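Local structure of AtFKBP42 (2F4E) at residues D48-K53 with G127-Y132. The protein belongs to the FKBP-type peptidyl-prolyl isomerases, probably speeding cis-trans isomerisation of proline peptide bonds, and takes part in regulating MDR-type ABC transporters. Numbering follows the deposited sequence.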
ATOM      1  N   ASP A  48      -5.191 -11.537   0.045  1.00 43.80           N
ATOM      2  CA  ASP A  48      -5.198 -12.061   1.409  1.00 45.09           C
ATOM      3  C   ASP A  48      -6.618 -11.962   1.937  1.00 45.91           C
ATOM      4  O   ASP A  48      -7.481 -11.385   1.282  1.00 44.36           O
ATOM      5  CB  ASP A  48      -4.267 -11.204   2.275  1.00 47.80           C
ATOM      6  CG  ASP A  48      -4.047 -11.773   3.663  1.00 51.96           C
ATOM      7  OD1 ASP A  48      -3.383 -12.825   3.761  1.00 55.57           O
ATOM      8  OD2 ASP A  48      -4.527 -11.157   4.644  1.00 53.84           O
ATOM      9  N   GLU A  49      -6.856 -12.509   3.127  1.00 45.99           N
ATOM     10  CA  GLU A  49      -8.181 -12.459   3.726  1.00 48.19           C
ATOM     11  C   GLU A  49      -8.553 -10.986   3.912  1.00 47.24           C
ATOM     12  O   GLU A  49      -9.672 -10.580   3.590  1.00 45.36           O
ATOM     13  CB  GLU A  49      -8.179 -13.200   5.069  1.00 51.20           C
ATOM     14  CG  GLU A  49      -9.565 -13.664   5.570  1.00 57.40           C
ATOM     15  CD  GLU A  49     -10.247 -14.667   4.628  1.00 61.77           C
ATOM     16  OE1 GLU A  49      -9.595 -15.651   4.198  1.00 63.15           O
ATOM     17  OE2 GLU A  49     -11.444 -14.462   4.327  1.00 62.94           O
ATOM     18  N   LYS A  50      -7.600 -10.188   4.402  1.00 46.36           N
ATOM     19  CA  LYS A  50      -7.822  -8.765   4.635  1.00 44.06           C
ATOM     20  C   LYS A  50      -7.099  -7.817   3.677  1.00 43.12           C
ATOM     21  O   LYS A  50      -6.838  -6.664   4.023  1.00 41.05           O
ATOM     22  CB  LYS A  50      -7.445  -8.404   6.078  1.00 45.82           C
ATOM     23  CG  LYS A  50      -8.266  -9.146   7.133  1.00 47.38           C
ATOM     24  CD  LYS A  50      -9.760  -9.053   6.825  1.00 50.38           C
ATOM     25  CE  LYS A  50     -10.630  -9.539   7.992  1.00 52.37           C
ATOM     26  NZ  LYS A  50     -12.070  -9.408   7.657  1.00 51.67           N
ATOM     27  N   VAL A  51      -6.790  -8.296   2.473  1.00 41.73           N
ATOM     28  CA  VAL A  51      -6.115  -7.470   1.481  1.00 36.97           C
ATOM     29  C   VAL A  51      -6.603  -7.756   0.069  1.00 37.38           C
ATOM     30  O   VAL A  51      -6.712  -8.911  -0.334  1.00 36.39           O
ATOM     31  CB  VAL A  51      -4.583  -7.687   1.505  1.00 39.01           C
ATOM     32  CG1 VAL A  51      -3.913  -6.752   0.513  1.00 40.14           C
ATOM     33  CG2 VAL A  51      -4.027  -7.446   2.894  1.00 35.87           C
ATOM     34  N   SER A  52      -6.903  -6.696  -0.677  1.00 35.54           N
ATOM     35  CA  SER A  52      -7.352  -6.826  -2.064  1.00 37.52           C
ATOM     36  C   SER A  52      -6.790  -5.672  -2.889  1.00 37.27           C
ATOM     37  O   SER A  52      -6.412  -4.638  -2.328  1.00 37.38           O
ATOM     38  CB  SER A  52      -8.884  -6.862  -2.129  1.00 36.20           C
ATOM     39  OG  SER A  52      -9.446  -5.683  -1.587  1.00 39.04           O
ATOM     40  N   LYS A  53      -6.752  -5.830  -4.210  1.00 37.66           N
ATOM     41  CA  LYS A  53      -6.155  -4.802  -5.070  1.00 36.94           C
ATOM     42  C   LYS A  53      -6.819  -4.554  -6.422  1.00 36.94           C
ATOM     43  O   LYS A  53      -7.396  -5.447  -7.030  1.00 40.03           O
ATOM     44  CB  LYS A  53      -4.694  -5.160  -5.342  1.00 36.75           C
ATOM     45  CG  LYS A  53      -3.961  -4.186  -6.251  1.00 35.32           C
ATOM     46  CD  LYS A  53      -2.535  -4.629  -6.566  1.00 36.46           C
ATOM     47  CE  LYS A  53      -2.517  -5.857  -7.443  1.00 35.94           C
ATOM     48  NZ  LYS A  53      -1.139  -6.275  -7.756  1.00 41.41           N
ATOM     49  N   GLY A 127      -7.579  -4.344   5.465  1.00 33.43           N
ATOM     50  CA  GLY A 127      -8.376  -4.453   6.668  1.00 34.97           C
ATOM     51  C   GLY A 127      -7.559  -3.875   7.800  1.00 36.52           C
ATOM     52  O   GLY A 127      -6.330  -3.991   7.804  1.00 37.10           O
ATOM     53  N   TRP A 128      -8.227  -3.250   8.760  1.00 36.85           N
ATOM     54  CA  TRP A 128      -7.531  -2.668   9.892  1.00 36.55           C
ATOM     55  C   TRP A 128      -6.621  -3.660  10.610  1.00 36.63           C
ATOM     56  O   TRP A 128      -5.596  -3.265  11.158  1.00 35.92           O
ATOM     57  CB  TRP A 128      -8.520  -2.045  10.884  1.00 38.79           C
ATOM     58  CG  TRP A 128      -9.581  -2.953  11.375  1.00 39.84           C
ATOM     59  CD1 TRP A 128     -10.845  -3.073  10.885  1.00 39.61           C
ATOM     60  CD2 TRP A 128      -9.479  -3.879  12.468  1.00 40.18           C
ATOM     61  NE1 TRP A 128     -11.541  -4.013  11.601  1.00 39.32           N
ATOM     62  CE2 TRP A 128     -10.727  -4.529  12.578  1.00 40.09           C
ATOM     63  CE3 TRP A 128      -8.455  -4.223  13.363  1.00 38.53           C
ATOM     64  CZ2 TRP A 128     -10.980  -5.513  13.552  1.00 39.89           C
ATOM     65  CZ3 TRP A 128      -8.709  -5.203  14.332  1.00 40.57           C
ATOM     66  CH2 TRP A 128      -9.961  -5.834  14.414  1.00 38.33           C
ATOM     67  N   GLU A 129      -6.978  -4.941  10.600  1.00 36.81           N
ATOM     68  CA  GLU A 129      -6.157  -5.952  11.258  1.00 39.48           C
ATOM     69  C   GLU A 129      -4.707  -5.863  10.785  1.00 39.65           C
ATOM     70  O   GLU A 129      -3.770  -6.040  11.566  1.00 41.03           O
ATOM     71  CB  GLU A 129      -6.698  -7.363  10.985  1.00 43.47           C
ATOM     72  CG  GLU A 129      -8.064  -7.666  11.615  1.00 47.67           C
ATOM     73  CD  GLU A 129      -9.227  -7.344  10.684  1.00 51.32           C
ATOM     74  OE1 GLU A 129      -9.121  -6.356   9.922  1.00 51.50           O
ATOM     75  OE2 GLU A 129     -10.247  -8.074  10.721  1.00 54.67           O
ATOM     76  N   LEU A 130      -4.523  -5.581   9.504  1.00 38.27           N
ATOM     77  CA  LEU A 130      -3.183  -5.485   8.951  1.00 38.35           C
ATOM     78  C   LEU A 130      -2.669  -4.039   8.910  1.00 38.27           C
ATOM     79  O   LEU A 130      -1.642  -3.756   8.298  1.00 39.64           O
ATOM     80  CB  LEU A 130      -3.180  -6.115   7.554  1.00 36.26           C
ATOM     81  CG  LEU A 130      -3.669  -7.575   7.528  1.00 37.12           C
ATOM     82  CD1 LEU A 130      -3.708  -8.095   6.121  1.00 35.42           C
ATOM     83  CD2 LEU A 130      -2.761  -8.451   8.370  1.00 36.32           C
ATOM     84  N   ALA A 131      -3.376  -3.133   9.580  1.00 38.06           N
ATOM     85  CA  ALA A 131      -3.001  -1.718   9.609  1.00 36.40           C
ATOM     86  C   ALA A 131      -2.700  -1.220  11.027  1.00 37.18           C
ATOM     87  O   ALA A 131      -1.762  -1.688  11.663  1.00 36.48           O
ATOM     88  CB  ALA A 131      -4.107  -0.898   8.996  1.00 36.70           C
ATOM     89  N   TYR A 132      -3.493  -0.269  11.519  1.00 36.70           N
ATOM     90  CA  TYR A 132      -3.297   0.275  12.864  1.00 38.83           C
ATOM     91  C   TYR A 132      -4.120  -0.485  13.915  1.00 40.05           C
ATOM     92  O   TYR A 132      -4.266  -0.044  15.056  1.00 42.45           O
ATOM     93  CB  TYR A 132      -3.643   1.766  12.876  1.00 39.33           C
ATOM     94  CG  TYR A 132      -2.548   2.630  12.296  1.00 39.36           C
ATOM     95  CD1 TYR A 132      -1.444   2.993  13.065  1.00 41.66           C
ATOM     96  CD2 TYR A 132      -2.578   3.024  10.960  1.00 40.93           C
ATOM     97  CE1 TYR A 132      -0.384   3.724  12.512  1.00 42.72           C
ATOM     98  CE2 TYR A 132      -1.530   3.752  10.394  1.00 40.75           C
ATOM     99  CZ  TYR A 132      -0.434   4.098  11.175  1.00 41.92           C
ATOM    100  OH  TYR A 132       0.622   4.790  10.621  1.00 42.98           O
TER
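Lys50 and Glu129 each carry CG beside the backbone N (chi1 -61° and -67°); both chains bend at chi2, and the two side chains cross obliquely. Lysine suits the exposed place opposite a carboxylate, its long chain passing Glu129 so that Lys50 CE comes 3.1 Å from Glu129 OE2. Lys50 NZ lies farther off, 3.8 Å from Glu129 OE2, a long salt bridge. Glu129 OE1 also sits over the centre of one face of the Trp128 ring. Gly127 N donates a nearly straight hydrogen bond of 2.8 Å to Lys50 O, and glycine suits this position because a side chain would run into Lys50 CB. Leu130 CD1 packs against Val51 CG2, and both apolar, branched residues touch Ile111 of helix 107-113. Asp48 OD2 meets Leu130 CD1 tip to tip at 3.5 Å; its short carboxylate also accepts from Lys50 N, giving an Asx turn within the type I turn between the strands. An alanine in place of Glu129 would probably leave Lys50 NZ without this acidic mate and its methylenes freer to turn. The chemistry implies that a backbone bond and a small apolar contact join hairpin to loop, with a weaker electrostatic link outside.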